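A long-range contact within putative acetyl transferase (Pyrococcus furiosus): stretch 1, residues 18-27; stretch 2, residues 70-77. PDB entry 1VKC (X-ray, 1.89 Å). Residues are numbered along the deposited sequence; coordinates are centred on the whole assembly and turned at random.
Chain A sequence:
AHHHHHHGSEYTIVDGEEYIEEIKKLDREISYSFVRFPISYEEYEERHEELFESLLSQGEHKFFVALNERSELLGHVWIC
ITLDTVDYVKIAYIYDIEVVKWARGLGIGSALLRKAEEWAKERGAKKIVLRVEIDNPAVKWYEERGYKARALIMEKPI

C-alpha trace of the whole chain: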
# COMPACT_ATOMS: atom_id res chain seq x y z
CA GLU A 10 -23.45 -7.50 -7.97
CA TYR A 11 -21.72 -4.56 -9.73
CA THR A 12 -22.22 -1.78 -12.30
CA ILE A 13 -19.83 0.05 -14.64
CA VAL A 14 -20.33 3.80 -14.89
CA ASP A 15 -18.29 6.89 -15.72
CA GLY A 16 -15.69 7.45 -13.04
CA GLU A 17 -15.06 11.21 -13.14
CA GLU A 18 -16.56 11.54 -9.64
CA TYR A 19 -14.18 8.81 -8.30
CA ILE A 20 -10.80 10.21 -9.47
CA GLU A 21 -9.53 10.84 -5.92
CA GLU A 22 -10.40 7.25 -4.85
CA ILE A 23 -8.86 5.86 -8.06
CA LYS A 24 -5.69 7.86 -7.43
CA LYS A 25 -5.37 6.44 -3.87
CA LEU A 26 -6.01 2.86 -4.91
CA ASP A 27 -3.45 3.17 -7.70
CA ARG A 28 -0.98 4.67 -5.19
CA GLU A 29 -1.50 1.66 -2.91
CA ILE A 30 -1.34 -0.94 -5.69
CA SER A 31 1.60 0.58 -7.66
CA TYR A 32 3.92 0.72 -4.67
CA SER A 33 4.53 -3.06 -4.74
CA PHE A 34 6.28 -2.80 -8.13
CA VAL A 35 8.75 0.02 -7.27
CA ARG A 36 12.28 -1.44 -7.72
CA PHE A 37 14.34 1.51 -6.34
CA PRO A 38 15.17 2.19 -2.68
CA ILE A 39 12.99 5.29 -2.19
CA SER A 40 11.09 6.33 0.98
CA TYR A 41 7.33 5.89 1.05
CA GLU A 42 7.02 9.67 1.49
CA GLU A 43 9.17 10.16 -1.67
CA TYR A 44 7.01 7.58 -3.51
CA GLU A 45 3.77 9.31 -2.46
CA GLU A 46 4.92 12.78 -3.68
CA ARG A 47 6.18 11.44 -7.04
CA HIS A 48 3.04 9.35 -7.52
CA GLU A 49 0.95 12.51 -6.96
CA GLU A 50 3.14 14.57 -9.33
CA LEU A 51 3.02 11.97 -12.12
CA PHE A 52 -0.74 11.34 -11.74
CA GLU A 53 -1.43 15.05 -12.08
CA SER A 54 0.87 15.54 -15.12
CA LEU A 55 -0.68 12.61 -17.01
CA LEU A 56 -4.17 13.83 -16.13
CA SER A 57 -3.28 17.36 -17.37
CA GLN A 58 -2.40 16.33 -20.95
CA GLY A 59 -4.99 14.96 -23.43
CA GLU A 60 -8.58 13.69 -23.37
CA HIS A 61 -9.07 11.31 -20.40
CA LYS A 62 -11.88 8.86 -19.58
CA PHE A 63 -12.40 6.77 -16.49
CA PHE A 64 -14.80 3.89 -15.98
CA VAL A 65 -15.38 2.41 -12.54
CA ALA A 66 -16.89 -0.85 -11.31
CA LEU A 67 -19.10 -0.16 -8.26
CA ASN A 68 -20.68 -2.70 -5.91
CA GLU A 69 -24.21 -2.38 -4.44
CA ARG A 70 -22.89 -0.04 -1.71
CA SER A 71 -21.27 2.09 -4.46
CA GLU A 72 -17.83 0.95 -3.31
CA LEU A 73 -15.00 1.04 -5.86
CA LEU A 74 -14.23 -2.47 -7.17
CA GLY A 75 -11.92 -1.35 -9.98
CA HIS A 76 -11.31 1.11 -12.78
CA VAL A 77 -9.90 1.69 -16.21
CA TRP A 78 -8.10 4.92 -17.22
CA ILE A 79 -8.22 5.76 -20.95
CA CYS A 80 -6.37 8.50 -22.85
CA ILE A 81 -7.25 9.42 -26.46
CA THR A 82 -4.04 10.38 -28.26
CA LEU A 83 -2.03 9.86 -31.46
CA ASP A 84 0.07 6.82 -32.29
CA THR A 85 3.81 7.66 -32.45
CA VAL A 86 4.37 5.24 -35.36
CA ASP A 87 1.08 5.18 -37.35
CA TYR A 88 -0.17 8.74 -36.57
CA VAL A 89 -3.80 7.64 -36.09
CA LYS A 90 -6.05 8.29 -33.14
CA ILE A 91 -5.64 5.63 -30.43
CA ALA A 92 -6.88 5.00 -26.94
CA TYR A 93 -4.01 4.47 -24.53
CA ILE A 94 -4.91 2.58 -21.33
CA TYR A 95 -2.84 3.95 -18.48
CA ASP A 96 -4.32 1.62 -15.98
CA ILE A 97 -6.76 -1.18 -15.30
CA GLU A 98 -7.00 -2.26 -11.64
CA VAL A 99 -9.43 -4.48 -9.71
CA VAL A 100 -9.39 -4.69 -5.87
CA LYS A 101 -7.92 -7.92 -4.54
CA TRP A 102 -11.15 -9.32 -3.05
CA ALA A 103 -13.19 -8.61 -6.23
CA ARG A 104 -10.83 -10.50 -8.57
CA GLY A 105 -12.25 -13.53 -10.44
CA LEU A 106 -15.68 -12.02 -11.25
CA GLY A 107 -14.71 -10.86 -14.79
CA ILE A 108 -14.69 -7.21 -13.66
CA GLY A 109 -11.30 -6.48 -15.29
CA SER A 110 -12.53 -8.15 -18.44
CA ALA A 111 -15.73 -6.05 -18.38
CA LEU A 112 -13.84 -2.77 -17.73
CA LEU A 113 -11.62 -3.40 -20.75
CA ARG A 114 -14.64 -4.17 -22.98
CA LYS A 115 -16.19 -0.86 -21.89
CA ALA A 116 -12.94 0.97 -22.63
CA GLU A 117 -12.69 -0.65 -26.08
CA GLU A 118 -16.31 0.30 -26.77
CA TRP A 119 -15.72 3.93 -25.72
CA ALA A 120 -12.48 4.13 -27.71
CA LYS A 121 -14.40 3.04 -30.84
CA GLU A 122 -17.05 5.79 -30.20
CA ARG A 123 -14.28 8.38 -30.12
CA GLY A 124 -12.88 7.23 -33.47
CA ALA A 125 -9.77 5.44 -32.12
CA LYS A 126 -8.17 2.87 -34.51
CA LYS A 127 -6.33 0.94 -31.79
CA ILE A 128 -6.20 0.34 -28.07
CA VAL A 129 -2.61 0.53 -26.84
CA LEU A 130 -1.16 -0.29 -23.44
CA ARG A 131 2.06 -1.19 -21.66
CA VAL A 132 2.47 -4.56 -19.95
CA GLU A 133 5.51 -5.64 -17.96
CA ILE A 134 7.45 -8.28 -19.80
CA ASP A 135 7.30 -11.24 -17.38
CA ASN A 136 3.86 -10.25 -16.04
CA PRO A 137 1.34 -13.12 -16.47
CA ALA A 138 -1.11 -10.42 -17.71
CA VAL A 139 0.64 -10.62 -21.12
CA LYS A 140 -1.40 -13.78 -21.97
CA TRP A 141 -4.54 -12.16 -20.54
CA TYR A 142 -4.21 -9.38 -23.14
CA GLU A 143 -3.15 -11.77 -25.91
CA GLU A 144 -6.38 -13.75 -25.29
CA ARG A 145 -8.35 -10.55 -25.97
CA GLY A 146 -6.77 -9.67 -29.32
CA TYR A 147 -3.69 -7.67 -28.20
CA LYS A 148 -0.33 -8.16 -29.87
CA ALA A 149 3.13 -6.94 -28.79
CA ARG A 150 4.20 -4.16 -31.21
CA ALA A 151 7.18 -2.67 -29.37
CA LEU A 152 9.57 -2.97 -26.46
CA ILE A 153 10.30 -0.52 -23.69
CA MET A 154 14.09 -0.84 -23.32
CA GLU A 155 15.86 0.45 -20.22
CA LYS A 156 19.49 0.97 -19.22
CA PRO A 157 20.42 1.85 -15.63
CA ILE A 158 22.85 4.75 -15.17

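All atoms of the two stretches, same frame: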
# COMPACT_ATOMS: atom_id res chain seq x y z
N GLU A 18 -16.31 11.23 -11.06
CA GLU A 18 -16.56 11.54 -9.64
C GLU A 18 -15.66 10.76 -8.66
O GLU A 18 -15.58 11.11 -7.48
CB GLU A 18 -18.02 11.25 -9.29
N TYR A 19 -14.99 9.72 -9.14
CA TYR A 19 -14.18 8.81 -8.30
C TYR A 19 -12.67 8.97 -8.50
O TYR A 19 -11.91 8.12 -8.06
CB TYR A 19 -14.56 7.35 -8.60
CG TYR A 19 -15.89 6.92 -8.03
CD1 TYR A 19 -15.95 6.29 -6.79
CD2 TYR A 19 -17.09 7.13 -8.73
CE1 TYR A 19 -17.17 5.88 -6.24
CE2 TYR A 19 -18.32 6.72 -8.20
CZ TYR A 19 -18.35 6.09 -6.95
OH TYR A 19 -19.54 5.67 -6.40
N ILE A 20 -12.23 10.05 -9.14
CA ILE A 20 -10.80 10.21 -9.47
C ILE A 20 -9.91 10.17 -8.21
O ILE A 20 -8.88 9.51 -8.19
CB ILE A 20 -10.52 11.48 -10.32
CG1 ILE A 20 -11.12 11.34 -11.72
CG2 ILE A 20 -9.01 11.71 -10.47
CD1 ILE A 20 -11.36 12.68 -12.41
N GLU A 21 -10.33 10.84 -7.15
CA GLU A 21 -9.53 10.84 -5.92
C GLU A 21 -9.36 9.41 -5.37
O GLU A 21 -8.26 9.01 -4.99
CB GLU A 21 -10.15 11.76 -4.87
N GLU A 22 -10.45 8.64 -5.36
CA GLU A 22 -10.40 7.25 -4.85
C GLU A 22 -9.57 6.34 -5.76
O GLU A 22 -8.84 5.49 -5.28
CB GLU A 22 -11.81 6.68 -4.68
CG GLU A 22 -12.52 7.26 -3.47
CD GLU A 22 -13.97 6.84 -3.40
OE1 GLU A 22 -14.30 5.70 -3.83
OE2 GLU A 22 -14.79 7.64 -2.89
N ILE A 23 -9.69 6.56 -7.07
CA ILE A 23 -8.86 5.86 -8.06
C ILE A 23 -7.38 6.15 -7.82
O ILE A 23 -6.56 5.25 -7.75
CB ILE A 23 -9.26 6.30 -9.49
CG1 ILE A 23 -10.69 5.84 -9.81
CG2 ILE A 23 -8.26 5.75 -10.53
CD1 ILE A 23 -11.28 6.49 -11.07
N LYS A 24 -7.06 7.43 -7.68
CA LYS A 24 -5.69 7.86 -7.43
C LYS A 24 -5.10 7.14 -6.20
O LYS A 24 -3.99 6.63 -6.25
CB LYS A 24 -5.64 9.39 -7.25
CG LYS A 24 -4.25 9.99 -7.15
CD LYS A 24 -4.31 11.47 -6.82
N LYS A 25 -5.86 7.07 -5.11
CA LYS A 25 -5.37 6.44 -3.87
C LYS A 25 -5.22 4.94 -3.98
O LYS A 25 -4.26 4.36 -3.44
CB LYS A 25 -6.26 6.81 -2.69
CG LYS A 25 -6.02 8.24 -2.20
CD LYS A 25 -7.22 8.77 -1.39
CE LYS A 25 -6.85 9.98 -0.58
N LEU A 26 -6.13 4.28 -4.68
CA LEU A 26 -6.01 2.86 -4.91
C LEU A 26 -4.79 2.53 -5.80
O LEU A 26 -4.03 1.60 -5.52
CB LEU A 26 -7.31 2.32 -5.51
CG LEU A 26 -7.41 0.85 -5.88
CD1 LEU A 26 -7.11 -0.05 -4.72
CD2 LEU A 26 -8.81 0.59 -6.44
N ASP A 27 -4.62 3.31 -6.85
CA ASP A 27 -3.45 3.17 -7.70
C ASP A 27 -2.14 3.43 -6.94
O ASP A 27 -1.16 2.76 -7.16
CB ASP A 27 -3.54 4.10 -8.89
CG ASP A 27 -2.32 4.01 -9.77
OD1 ASP A 27 -2.06 2.94 -10.38
OD2 ASP A 27 -1.55 4.98 -9.89
N ARG A 70 -23.11 -1.14 -2.64
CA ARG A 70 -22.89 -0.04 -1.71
C ARG A 70 -22.12 1.12 -2.35
O ARG A 70 -21.63 2.02 -1.65
CB ARG A 70 -22.13 -0.54 -0.48
N SER A 71 -22.03 1.10 -3.68
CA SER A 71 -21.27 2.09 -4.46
C SER A 71 -19.80 2.17 -4.03
O SER A 71 -19.20 3.24 -4.07
CB SER A 71 -21.96 3.45 -4.41
OG SER A 71 -23.33 3.32 -4.76
N GLU A 72 -19.24 1.03 -3.63
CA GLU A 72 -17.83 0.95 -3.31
C GLU A 72 -17.05 0.64 -4.59
O GLU A 72 -17.50 -0.12 -5.42
CB GLU A 72 -17.57 -0.13 -2.26
N LEU A 73 -15.87 1.23 -4.71
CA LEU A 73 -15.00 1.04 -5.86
C LEU A 73 -14.41 -0.37 -5.88
O LEU A 73 -13.60 -0.72 -5.01
CB LEU A 73 -13.87 2.08 -5.84
CG LEU A 73 -12.86 2.05 -6.99
CD1 LEU A 73 -13.53 2.41 -8.30
CD2 LEU A 73 -11.67 2.98 -6.70
N LEU A 74 -14.79 -1.13 -6.91
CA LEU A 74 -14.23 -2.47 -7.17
C LEU A 74 -13.05 -2.44 -8.14
O LEU A 74 -12.22 -3.34 -8.12
CB LEU A 74 -15.30 -3.40 -7.73
CG LEU A 74 -16.55 -3.58 -6.86
CD1 LEU A 74 -17.49 -4.54 -7.56
CD2 LEU A 74 -16.18 -4.08 -5.48
N GLY A 75 -12.99 -1.43 -9.00
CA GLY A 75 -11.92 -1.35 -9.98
C GLY A 75 -12.16 -0.24 -10.96
O GLY A 75 -13.23 0.36 -10.98
N HIS A 76 -11.17 0.03 -11.80
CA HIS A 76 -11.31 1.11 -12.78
C HIS A 76 -10.46 0.85 -14.00
O HIS A 76 -9.54 0.01 -13.97
CB HIS A 76 -10.91 2.45 -12.14
CG HIS A 76 -9.44 2.55 -11.87
ND1 HIS A 76 -8.55 3.08 -12.79
CD2 HIS A 76 -8.69 2.14 -10.82
CE1 HIS A 76 -7.33 3.01 -12.30
NE2 HIS A 76 -7.38 2.42 -11.12
N VAL A 77 -10.77 1.58 -15.07
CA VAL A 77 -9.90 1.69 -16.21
C VAL A 77 -9.70 3.17 -16.54
O VAL A 77 -10.63 3.97 -16.42
CB VAL A 77 -10.40 0.88 -17.42
CG1 VAL A 77 -11.83 1.22 -17.80
CG2 VAL A 77 -9.48 1.06 -18.60

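This is a helix laid square across a β-strand, held mainly by apolar packing and one methyl-on-ring contact, with a single weak hydrogen bond at its outer end. The helix of residues 20-27 and the strand of residues 73-77 run at 90° to each other, their axes 9.5 Å apart at closest approach, and together the two stretches bury 401 Å².

The strand does not alternate strictly: Leu73 and His76 point toward the helix, and between them Leu74 points away and a CB on Gly75 would too; Val77 points away again. The two residues that face the helix therefore do nearly all the strand's work.

Leu73 is the central knob. With chi1 t and chi2 p, it sets CD2 against the helix, among Glu22, Ile23 and Leu26: CD2 lies 3.7 Å from Leu26 CD2, 4.3 Å from Ile23 CG1 and 4.0 Å from the backbone Glu22 O. That carbonyl is not left wanting by its apolar neighbour, because Leu26 N donates to Glu22 O at 3.0 Å within the helix. A branched leucine suits this place, as one methyl can meet two side chains and the helix backbone together. Leu26, also t,p, answers it from the next turn and is buried.

His76 makes the second anchor. Its chi1 is p, and its ring presents a face to Ile23, whose CG2 stands 3.4 Å from the ring centroid and only 7° off the normal, a well-centred CH-pi contact. The closest atom pair is Ile23 CG2 to His76 CE1, also 3.4 Å. Although Ile23 leaves the helix sideways, its beta branching places CG2 over the imidazole while CG1 approaches Leu73. The flat ring can accept a methyl on its face while NE2 is hydrogen-bonded elsewhere in the structure, so burial need not leave that nitrogen unsatisfied.

Toward the N-terminal end the contact becomes more polar. Tyr19, at the N-cap position, directs its CB toward the strand side, and its long side chain reaches the loop before the strand. There Tyr19 OH donates a weak hydrogen bond to Ser71 O at 3.4 Å, with the carbonyl near the plane of the ring, at its edge. Glu22 lies at the border of the packing; its OE1 comes within 4.2 Å of Leu73 CB, and the residue is partly exposed. The rule is economical: aliphatic branches fill the crossing, a histidine face receives a methyl, and a tyrosine hydroxyl reaches outward, beside the crossing, to a loop carbonyl.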